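VP4 protein (Tellina virus 1, PDB 3P06) probably acts as the serine protease domain of a birnavirus polyprotein, cutting the precursor into its final products, and is caught here as an intramolecular acyl-enzyme. Local coordinates at residues Leu34-Ile46 against Ile89-Asn101. Numbering follows the deposited sequence.
Sequences LSEHIKNPKNTRI and ILVPDNQPQLAFN
Two connecting loops of this Peptidase S50 family domain, one running from a 3-10 turn to strand 45-48 and the other from strand 88-92 to strand 98-99, are joined by amide side chains that bond to backbone. Gln-95 reaches across with both ends of its amide: NE2 donates to His-37 O (2.9 Å, nearly along that carbonyl's axis) and OE1 accepts from Lys-39 N at 2.8 Å. The second bond is straight at hydrogen (173°), but its donor sits above the Gln-95 carbonyl plane. The other N-H of NE2 goes to Pro-92 O, at the end of strand 88-92, so four hydrogen bonds, one of them from a water at OE1, set how the amide is turned.

Asn-40 has CG anti to its N (chi1 -177°), which carries ND2 over to Gln-95 O (2.9 Å), while OD1 closes an Asx turn with Lys-42 N at the start of a type I turn. Lys-42 rests its aliphatic CD against Gln-97 OE1 (3.3 Å); Gln-97 NE2 is hydrogen-bonded to Ser-59 OG. Next to Leu-98, whose side chain packs on Phe-27 and Leu-58, buried Asn-43 bonds two backbone groups: ND2 donates to Pro-96 O (2.9 Å), and OD1 receives Leu-98 N at 2.8 Å and 168°.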
loop_
_atom_site.group_PDB
_atom_site.type_symbol
_atom_site.label_atom_id
_atom_site.label_comp_id
_atom_site.label_asym_id
_atom_site.label_seq_id
_atom_site.Cartn_x
_atom_site.Cartn_y
_atom_site.Cartn_z
ATOM N N LEU A 34 -2.988 9.370 -10.022
ATOM C CA LEU A 34 -4.188 9.865 -9.328
ATOM C C LEU A 34 -3.811 11.011 -8.384
ATOM O O LEU A 34 -4.536 11.269 -7.417
ATOM C CB LEU A 34 -4.892 8.710 -8.576
ATOM C CG LEU A 34 -5.751 7.730 -9.478
ATOM C CD1 LEU A 34 -4.907 6.725 -10.322
ATOM C CD2 LEU A 34 -6.699 6.917 -8.588
ATOM N N SER A 35 -2.732 11.774 -8.727
ATOM C CA SER A 35 -2.201 12.811 -7.804
ATOM C C SER A 35 -3.217 13.932 -7.551
ATOM O O SER A 35 -3.101 14.665 -6.580
ATOM C CB SER A 35 -0.967 13.448 -8.384
ATOM O OG SER A 35 -1.283 13.975 -9.698
ATOM N N GLU A 36 -4.245 14.050 -8.402
ATOM C CA GLU A 36 -5.254 15.058 -8.164
ATOM C C GLU A 36 -6.140 14.680 -6.946
ATOM O O GLU A 36 -6.885 15.500 -6.450
ATOM C CB GLU A 36 -6.086 15.282 -9.438
ATOM C CG GLU A 36 -7.068 14.093 -9.733
ATOM C CD GLU A 36 -6.416 12.877 -10.557
ATOM O OE1 GLU A 36 -5.140 12.852 -10.826
ATOM O OE2 GLU A 36 -7.231 11.944 -10.930
ATOM N N HIS A 37 -6.062 13.445 -6.463
ATOM C CA HIS A 37 -6.822 13.047 -5.281
ATOM C C HIS A 37 -6.014 13.120 -3.974
ATOM O O HIS A 37 -6.541 12.872 -2.870
ATOM C CB HIS A 37 -7.415 11.659 -5.503
ATOM C CG HIS A 37 -8.344 11.628 -6.678
ATOM N ND1 HIS A 37 -9.552 12.295 -6.672
ATOM C CD2 HIS A 37 -8.191 11.130 -7.933
ATOM C CE1 HIS A 37 -10.154 12.137 -7.843
ATOM N NE2 HIS A 37 -9.353 11.424 -8.624
ATOM N N ILE A 38 -4.753 13.539 -4.081
ATOM C CA ILE A 38 -3.927 13.739 -2.874
ATOM C C ILE A 38 -4.416 14.994 -2.161
ATOM O O ILE A 38 -4.429 16.071 -2.732
ATOM C CB ILE A 38 -2.438 13.832 -3.209
ATOM C CG1 ILE A 38 -1.986 12.538 -3.891
ATOM C CG2 ILE A 38 -1.612 14.241 -1.923
ATOM C CD1 ILE A 38 -0.648 12.694 -4.676
ATOM N N LYS A 39 -4.883 14.877 -0.924
ATOM C CA LYS A 39 -5.356 16.099 -0.216
ATOM C C LYS A 39 -4.529 16.435 1.048
ATOM O O LYS A 39 -4.924 17.279 1.841
ATOM C CB LYS A 39 -6.851 16.021 0.083
ATOM C CG LYS A 39 -7.731 16.013 -1.212
ATOM C CD LYS A 39 -9.151 16.529 -0.975
ATOM C CE LYS A 39 -10.020 16.214 -2.158
ATOM N NZ LYS A 39 -9.569 17.069 -3.274
ATOM N N ASN A 40 -3.359 15.809 1.220
ATOM C CA ASN A 40 -2.466 16.209 2.301
ATOM C C ASN A 40 -1.275 16.921 1.611
ATOM O O ASN A 40 -0.584 16.300 0.809
ATOM C CB ASN A 40 -2.036 15.030 3.186
ATOM C CG ASN A 40 -1.158 15.483 4.380
ATOM O OD1 ASN A 40 -0.410 16.452 4.286
ATOM N ND2 ASN A 40 -1.304 14.829 5.498
ATOM N N PRO A 41 -1.099 18.235 1.873
ATOM C CA PRO A 41 -0.031 18.989 1.217
ATOM C C PRO A 41 1.410 18.518 1.657
ATOM O O PRO A 41 2.406 18.955 1.079
ATOM C CB PRO A 41 -0.281 20.455 1.658
ATOM C CG PRO A 41 -1.005 20.346 2.992
ATOM C CD PRO A 41 -1.856 19.049 2.864
ATOM N N LYS A 42 1.533 17.637 2.643
ATOM C CA LYS A 42 2.844 17.051 2.910
ATOM C C LYS A 42 3.139 15.885 1.937
ATOM O O LYS A 42 4.269 15.494 1.800
ATOM C CB LYS A 42 2.907 16.538 4.378
ATOM C CG LYS A 42 3.121 17.722 5.380
ATOM C CD LYS A 42 2.804 17.364 6.813
ATOM C CE LYS A 42 2.598 18.646 7.618
ATOM N NZ LYS A 42 3.324 19.771 6.927
ATOM N N ASN A 43 2.115 15.249 1.372
ATOM C CA ASN A 43 2.353 14.052 0.514
ATOM C C ASN A 43 2.528 14.453 -0.936
ATOM O O ASN A 43 1.939 13.864 -1.837
ATOM C CB ASN A 43 1.163 13.033 0.598
ATOM C CG ASN A 43 1.083 12.345 1.941
ATOM O OD1 ASN A 43 2.086 12.274 2.686
ATOM N ND2 ASN A 43 -0.098 11.888 2.288
ATOM N N THR A 44 3.326 15.466 -1.146
ATOM C CA THR A 44 3.425 16.132 -2.442
ATOM C C THR A 44 4.866 15.911 -3.002
ATOM O O THR A 44 5.388 16.760 -3.711
ATOM C CB THR A 44 3.140 17.631 -2.228
ATOM O OG1 THR A 44 3.869 18.002 -1.060
ATOM C CG2 THR A 44 1.575 17.897 -1.947
ATOM N N ARG A 45 5.499 14.789 -2.676
ATOM C CA ARG A 45 6.767 14.431 -3.289
ATOM C C ARG A 45 6.561 13.279 -4.304
ATOM O O ARG A 45 5.744 12.356 -4.104
ATOM C CB ARG A 45 7.854 14.178 -2.207
ATOM C CG ARG A 45 9.042 13.344 -2.652
ATOM C CD ARG A 45 10.087 14.052 -3.665
ATOM N NE ARG A 45 10.566 15.397 -3.305
ATOM C CZ ARG A 45 11.664 15.673 -2.578
ATOM N NH1 ARG A 45 12.412 14.690 -2.077
ATOM N NH2 ARG A 45 12.014 16.952 -2.348
ATOM N N ILE A 46 7.261 13.343 -5.424
ATOM C CA ILE A 46 7.106 12.296 -6.419
ATOM C C ILE A 46 8.455 11.582 -6.561
ATOM O O ILE A 46 9.468 12.245 -6.457
ATOM C CB ILE A 46 6.738 12.953 -7.767
ATOM C CG1 ILE A 46 5.322 13.633 -7.752
ATOM C CG2 ILE A 46 6.847 11.936 -8.958
ATOM C CD1 ILE A 46 5.243 14.609 -9.083
ATOM N N ILE A 89 -12.152 2.055 -4.883
ATOM C CA ILE A 89 -11.779 2.410 -3.545
ATOM C C ILE A 89 -12.486 3.662 -3.111
ATOM O O ILE A 89 -12.917 4.441 -3.933
ATOM C CB ILE A 89 -10.233 2.697 -3.422
ATOM C CG1 ILE A 89 -9.795 3.773 -4.461
ATOM C CG2 ILE A 89 -9.501 1.409 -3.620
ATOM C CD1 ILE A 89 -8.276 3.993 -4.562
ATOM N N LEU A 90 -12.523 3.895 -1.822
ATOM C CA LEU A 90 -13.022 5.122 -1.329
ATOM C C LEU A 90 -11.835 5.822 -0.610
ATOM O O LEU A 90 -11.276 5.300 0.366
ATOM C CB LEU A 90 -14.167 4.841 -0.388
ATOM C CG LEU A 90 -14.872 6.025 0.303
ATOM C CD1 LEU A 90 -15.275 7.061 -0.684
ATOM C CD2 LEU A 90 -16.174 5.534 0.924
ATOM N N VAL A 91 -11.495 7.000 -1.105
ATOM C CA VAL A 91 -10.343 7.774 -0.665
ATOM C C VAL A 91 -10.932 8.910 0.199
ATOM O O VAL A 91 -11.755 9.707 -0.268
ATOM C CB VAL A 91 -9.573 8.340 -1.901
ATOM C CG1 VAL A 91 -8.346 9.237 -1.495
ATOM C CG2 VAL A 91 -9.045 7.163 -2.800
ATOM N N PRO A 92 -10.504 8.984 1.451
ATOM C CA PRO A 92 -11.081 10.020 2.348
ATOM C C PRO A 92 -10.432 11.368 2.005
ATOM O O PRO A 92 -9.308 11.402 1.461
ATOM C CB PRO A 92 -10.675 9.551 3.750
ATOM C CG PRO A 92 -9.260 8.803 3.449
ATOM C CD PRO A 92 -9.518 8.087 2.112
ATOM N N ASP A 93 -11.147 12.451 2.290
ATOM C CA ASP A 93 -10.616 13.786 2.074
ATOM C C ASP A 93 -9.602 14.107 3.205
ATOM O O ASP A 93 -8.680 14.849 3.000
ATOM C CB ASP A 93 -11.743 14.787 2.123
ATOM C CG ASP A 93 -12.468 14.920 0.792
ATOM O OD1 ASP A 93 -12.059 14.301 -0.237
ATOM O OD2 ASP A 93 -13.471 15.682 0.792
ATOM N N ASN A 94 -9.796 13.511 4.381
ATOM C CA ASN A 94 -8.860 13.668 5.456
ATOM C C ASN A 94 -7.778 12.622 5.371
ATOM O O ASN A 94 -8.004 11.455 5.639
ATOM C CB ASN A 94 -9.563 13.737 6.822
ATOM C CG ASN A 94 -10.093 15.169 7.113
ATOM O OD1 ASN A 94 -9.625 15.835 8.035
ATOM N ND2 ASN A 94 -11.011 15.659 6.273
ATOM N N GLN A 95 -6.588 13.080 4.983
ATOM C CA GLN A 95 -5.529 12.149 4.602
ATOM C C GLN A 95 -4.276 12.332 5.493
ATOM O O GLN A 95 -3.804 13.430 5.690
ATOM C CB GLN A 95 -5.162 12.396 3.174
ATOM C CG GLN A 95 -6.321 12.133 2.250
ATOM C CD GLN A 95 -5.964 12.248 0.771
ATOM O OE1 GLN A 95 -4.783 12.446 0.401
ATOM N NE2 GLN A 95 -6.988 12.170 -0.087
ATOM N N PRO A 96 -3.776 11.244 6.038
ATOM C CA PRO A 96 -2.538 11.362 6.837
ATOM C C PRO A 96 -1.269 11.394 5.948
ATOM O O PRO A 96 -1.221 10.910 4.801
ATOM C CB PRO A 96 -2.550 10.092 7.664
ATOM C CG PRO A 96 -3.194 9.065 6.741
ATOM C CD PRO A 96 -4.295 9.853 5.984
ATOM N N GLN A 97 -0.219 11.960 6.504
ATOM C CA GLN A 97 1.095 11.992 5.837
ATOM C C GLN A 97 1.609 10.568 5.755
ATOM O O GLN A 97 1.472 9.777 6.726
ATOM C CB GLN A 97 2.046 12.908 6.607
ATOM C CG GLN A 97 3.440 12.951 5.974
ATOM C CD GLN A 97 4.455 13.836 6.729
ATOM O OE1 GLN A 97 4.130 14.478 7.699
ATOM N NE2 GLN A 97 5.668 13.869 6.239
ATOM N N LEU A 98 2.111 10.188 4.582
ATOM C CA LEU A 98 2.644 8.872 4.406
ATOM C C LEU A 98 4.137 8.862 4.704
ATOM O O LEU A 98 4.869 9.699 4.195
ATOM C CB LEU A 98 2.477 8.447 2.942
ATOM C CG LEU A 98 3.053 7.078 2.612
ATOM C CD1 LEU A 98 2.177 5.890 3.267
ATOM C CD2 LEU A 98 3.069 6.950 1.125
ATOM N N ALA A 99 4.585 7.916 5.507
ATOM C CA ALA A 99 5.981 7.849 5.965
ATOM C C ALA A 99 6.544 6.471 5.767
ATOM O O ALA A 99 5.802 5.503 5.803
ATOM C CB ALA A 99 6.081 8.255 7.474
ATOM N N PHE A 100 7.870 6.402 5.540
ATOM C CA PHE A 100 8.666 5.163 5.488
ATOM C C PHE A 100 8.441 4.393 4.190
ATOM O O PHE A 100 7.898 4.947 3.244
ATOM C CB PHE A 100 8.441 4.337 6.749
ATOM C CG PHE A 100 8.323 5.186 8.034
ATOM C CD1 PHE A 100 8.915 6.455 8.131
ATOM C CD2 PHE A 100 7.618 4.715 9.119
ATOM C CE1 PHE A 100 8.786 7.258 9.328
ATOM C CE2 PHE A 100 7.491 5.465 10.304
ATOM C CZ PHE A 100 8.068 6.752 10.413
ATOM N N ASN A 101 8.860 3.140 4.114
ATOM C CA ASN A 101 9.029 2.530 2.817
ATOM C C ASN A 101 8.340 1.170 2.716
ATOM O O ASN A 101 8.522 0.437 1.736
ATOM C CB ASN A 101 10.539 2.439 2.470
ATOM C CG ASN A 101 11.091 3.769 1.973
ATOM O OD1 ASN A 101 11.282 4.673 2.772
ATOM N ND2 ASN A 101 11.315 3.919 0.622
HETATM O O HOH W 1 -5.977 15.815 4.508
HETATM O O HOH W 2 -2.248 11.786 0.282
#